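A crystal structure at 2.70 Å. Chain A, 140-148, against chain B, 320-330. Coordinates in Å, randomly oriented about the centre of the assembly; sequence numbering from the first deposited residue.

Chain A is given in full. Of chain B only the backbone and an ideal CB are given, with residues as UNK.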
# COMPACT_ATOMS: atom_id res chain seq x y z
N SER A 140 -7.64 -16.49 -8.03
CA SER A 140 -6.58 -15.52 -8.35
C SER A 140 -6.64 -14.40 -7.37
O SER A 140 -7.52 -14.38 -6.52
CB SER A 140 -6.80 -14.93 -9.76
OG SER A 140 -7.90 -14.00 -9.78
N GLY A 141 -5.77 -13.42 -7.54
CA GLY A 141 -5.79 -12.21 -6.66
C GLY A 141 -7.16 -11.55 -6.50
O GLY A 141 -7.56 -11.12 -5.39
N MET A 142 -7.90 -11.52 -7.62
CA MET A 142 -9.25 -10.93 -7.68
C MET A 142 -10.17 -11.39 -6.59
O MET A 142 -11.15 -10.76 -6.30
CB MET A 142 -9.90 -11.27 -9.03
CG MET A 142 -9.33 -10.50 -10.18
SD MET A 142 -9.42 -8.71 -9.92
CE MET A 142 -7.67 -8.43 -10.04
N ARG A 143 -9.86 -12.53 -6.00
CA ARG A 143 -10.70 -13.10 -4.98
C ARG A 143 -10.84 -12.23 -3.74
O ARG A 143 -11.86 -12.29 -3.06
CB ARG A 143 -10.08 -14.42 -4.63
CG ARG A 143 -10.70 -15.14 -3.52
CD ARG A 143 -9.74 -16.25 -3.15
NE ARG A 143 -10.35 -17.26 -2.29
CZ ARG A 143 -11.38 -18.08 -2.62
NH1 ARG A 143 -12.01 -18.03 -3.81
NH2 ARG A 143 -11.79 -18.98 -1.71
N HIS A 144 -9.81 -11.44 -3.43
CA HIS A 144 -9.89 -10.52 -2.31
C HIS A 144 -9.79 -9.06 -2.74
O HIS A 144 -9.47 -8.19 -1.94
CB HIS A 144 -8.84 -10.84 -1.25
CG HIS A 144 -9.09 -12.13 -0.52
ND1 HIS A 144 -10.00 -12.24 0.52
CD2 HIS A 144 -8.58 -13.38 -0.69
CE1 HIS A 144 -10.03 -13.49 0.96
NE2 HIS A 144 -9.18 -14.20 0.24
N HIS A 145 -10.11 -8.78 -4.00
CA HIS A 145 -10.19 -7.40 -4.47
C HIS A 145 -10.91 -6.54 -3.43
O HIS A 145 -11.95 -6.92 -2.90
CB HIS A 145 -10.90 -7.33 -5.82
CG HIS A 145 -10.67 -6.05 -6.55
ND1 HIS A 145 -11.34 -4.89 -6.25
CD2 HIS A 145 -9.85 -5.76 -7.58
CE1 HIS A 145 -10.92 -3.93 -7.05
NE2 HIS A 145 -10.02 -4.43 -7.88
N PRO A 146 -10.30 -5.39 -3.10
CA PRO A 146 -10.80 -4.44 -2.11
C PRO A 146 -12.23 -3.97 -2.35
O PRO A 146 -12.98 -3.81 -1.38
CB PRO A 146 -9.86 -3.25 -2.26
CG PRO A 146 -8.63 -3.76 -2.88
CD PRO A 146 -9.01 -4.96 -3.68
N ILE A 147 -12.60 -3.70 -3.61
CA ILE A 147 -13.92 -3.10 -3.91
C ILE A 147 -14.91 -4.14 -4.39
O ILE A 147 -16.06 -4.19 -3.93
CB ILE A 147 -13.83 -1.96 -4.97
CG1 ILE A 147 -12.92 -0.83 -4.47
CG2 ILE A 147 -15.20 -1.43 -5.31
CD1 ILE A 147 -11.43 -1.09 -4.74
N ASN A 148 -14.46 -4.99 -5.32
CA ASN A 148 -15.31 -6.02 -5.90
C ASN A 148 -14.63 -7.38 -5.93
O ASN A 148 -14.22 -7.85 -6.98
CB ASN A 148 -15.84 -5.59 -7.28
CG ASN A 148 -14.83 -4.86 -8.08
OD1 ASN A 148 -13.81 -5.43 -8.47
ND2 ASN A 148 -15.09 -3.57 -8.34
N UNK B 320 2.07 -9.84 -4.48
CA UNK B 320 2.16 -8.99 -5.67
C UNK B 320 1.17 -9.37 -6.81
O UNK B 320 1.34 -8.95 -7.95
CB UNK B 320 3.59 -9.05 -6.21
N UNK B 321 0.12 -10.15 -6.52
CA UNK B 321 -0.74 -10.72 -7.57
C UNK B 321 -1.84 -9.75 -8.06
O UNK B 321 -2.05 -9.66 -9.28
CB UNK B 321 -1.39 -12.00 -7.05
N UNK B 322 -2.52 -9.02 -7.16
CA UNK B 322 -3.55 -8.02 -7.59
C UNK B 322 -2.92 -6.99 -8.57
O UNK B 322 -3.48 -6.73 -9.64
CB UNK B 322 -4.14 -7.30 -6.38
N UNK B 323 -1.76 -6.44 -8.17
CA UNK B 323 -0.87 -5.59 -8.99
C UNK B 323 -0.43 -6.16 -10.39
O UNK B 323 -0.22 -5.41 -11.36
CB UNK B 323 0.39 -5.31 -8.17
N UNK B 324 -0.27 -7.49 -10.49
CA UNK B 324 0.22 -8.16 -11.71
C UNK B 324 -0.83 -8.13 -12.84
O UNK B 324 -0.48 -8.15 -14.03
CB UNK B 324 0.60 -9.61 -11.39
N UNK B 325 -2.10 -8.07 -12.43
CA UNK B 325 -3.28 -8.10 -13.32
C UNK B 325 -3.77 -6.65 -13.62
O UNK B 325 -3.64 -6.18 -14.76
CB UNK B 325 -4.40 -8.92 -12.68
N UNK B 326 -4.33 -5.94 -12.63
CA UNK B 326 -4.57 -4.49 -12.77
C UNK B 326 -3.40 -3.73 -12.16
O UNK B 326 -3.24 -3.65 -10.93
CB UNK B 326 -5.88 -4.08 -12.10
N UNK B 327 -2.58 -3.18 -13.05
CA UNK B 327 -1.29 -2.60 -12.68
C UNK B 327 -1.38 -1.23 -12.01
O UNK B 327 -0.35 -0.69 -11.58
CB UNK B 327 -0.41 -2.48 -13.93
N UNK B 328 -2.59 -0.67 -11.94
CA UNK B 328 -2.91 0.53 -11.11
C UNK B 328 -2.74 0.33 -9.59
O UNK B 328 -2.45 1.29 -8.86
CB UNK B 328 -4.35 0.96 -11.38
N UNK B 329 -2.95 -0.91 -9.12
CA UNK B 329 -2.71 -1.33 -7.71
C UNK B 329 -1.23 -1.72 -7.56
O UNK B 329 -0.54 -1.97 -8.57
CB UNK B 329 -3.62 -2.50 -7.32
N UNK B 330 -0.76 -1.75 -6.32
CA UNK B 330 0.55 -2.29 -6.00
C UNK B 330 0.40 -3.54 -5.16
O UNK B 330 -0.45 -4.45 -5.44
CB UNK B 330 1.41 -1.25 -5.27

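Position 320 lies far from chain A, which sets no preference. The residue is Gln B320, which makes no contact here.

Position 321 points its CB toward chain A, at the bare backbone of Gly A141. A small side chain suits this spot, though a longer one might turn aside. It is Ala B321, whose CB packs 4.5 Å from Gly A141 CA.

Position 322 has its CA 4.8 Å from Gly A141 CA, the nearest CA approach across the stretches. The backbone angles are helical, and CB points sideways to chain A. Beyond lies a mostly apolar space between Met A142, His A145 and Pro A146. Leucine, isoleucine, methionine or an aromatic ring could be considered. The residue is Leu B322. Its CD2 lies 3.6 Å from Met A142 CE and 4.0 Å from His A145 CD2. Its CD1 meets Pro A146 CD at 3.9 Å.

Position 323 points away, and 324 is out of reach. Chain A decides neither. They are Ala B323 and Ala B324.

Position 325 points toward chain A, its ideal CB 4.2 Å from Met A142 CE. The thioether side chain offers no charge to pair with, so a medium apolar residue such as valine, leucine or isoleucine fits. It is Ile B325. Its CD1 is 3.6 Å from Met A142 CE.

Position 326 also points toward chain A and begins a type I turn. Its ideal CB is 5.1 Å from Met A142 CE, and His A145 NE2 lies further out. A long side chain with a polar end, or methionine, could reach both neighbours. The residue is Gln B326. Its amide sits by Met A142 CE and His A145 NE2, but is probably turned over in the model.

Positions 327 and 328 form the middle of the turn, and neither ideal CB has a neighbour in chain A. Many residues would serve. They are Gln B327 and Gln B328, both without contact.

Position 329 closes the turn. CB points toward chain A, but only a long side chain could cross the gap to His A145, Pro A146 and Ile A147. Phenylalanine, tyrosine, tryptophan or methionine are candidates. Tyr B329 extends its ring there. Pro A146 CG is 4.1 Å from Tyr B329 CE1. Tyr B329 OH lies 3.3 Å from His A145 CE1 and 3.1 Å from Ile A147 CD1, which sits at the ring edge.

Position 330 is out of reach, with room for a CB. It is Gly B330.

Chain B 320-330: QALAAIQQQYG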
# COMPACT_ATOMS: atom_id res chain seq x y z
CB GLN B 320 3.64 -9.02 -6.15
CG GLN B 320 4.63 -8.26 -5.23
CD GLN B 320 4.53 -6.74 -5.45
OE1 GLN B 320 3.64 -6.07 -4.91
NE2 GLN B 320 5.41 -6.22 -6.28
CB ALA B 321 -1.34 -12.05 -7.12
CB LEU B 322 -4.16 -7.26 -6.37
CG LEU B 322 -5.52 -6.48 -6.51
CD1 LEU B 322 -5.61 -5.22 -5.58
CD2 LEU B 322 -5.85 -6.09 -7.96
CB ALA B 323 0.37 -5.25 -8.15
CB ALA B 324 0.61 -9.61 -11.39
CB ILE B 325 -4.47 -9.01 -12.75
CG1 ILE B 325 -3.97 -10.22 -11.94
CG2 ILE B 325 -5.37 -9.50 -13.87
CD1 ILE B 325 -4.93 -10.61 -10.76
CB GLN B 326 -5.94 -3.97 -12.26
CG GLN B 326 -6.71 -4.73 -11.15
CD GLN B 326 -8.08 -5.24 -11.62
OE1 GLN B 326 -9.13 -4.76 -11.19
NE2 GLN B 326 -8.06 -6.22 -12.51
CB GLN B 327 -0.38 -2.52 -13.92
CG GLN B 327 -0.42 -3.76 -14.81
CD GLN B 327 0.89 -3.97 -15.54
OE1 GLN B 327 1.63 -3.02 -15.80
NE2 GLN B 327 1.18 -5.23 -15.86
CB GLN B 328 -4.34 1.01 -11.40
CG GLN B 328 -5.46 0.05 -10.90
CD GLN B 328 -6.55 -0.19 -11.94
OE1 GLN B 328 -6.26 -0.47 -13.12
NE2 GLN B 328 -7.82 -0.11 -11.52
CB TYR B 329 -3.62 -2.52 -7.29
CG TYR B 329 -5.09 -2.17 -7.18
CD1 TYR B 329 -5.65 -1.80 -5.95
CD2 TYR B 329 -5.92 -2.18 -8.32
CE1 TYR B 329 -7.01 -1.45 -5.84
CE2 TYR B 329 -7.28 -1.83 -8.24
CZ TYR B 329 -7.82 -1.46 -7.00
OH TYR B 329 -9.15 -1.11 -6.91
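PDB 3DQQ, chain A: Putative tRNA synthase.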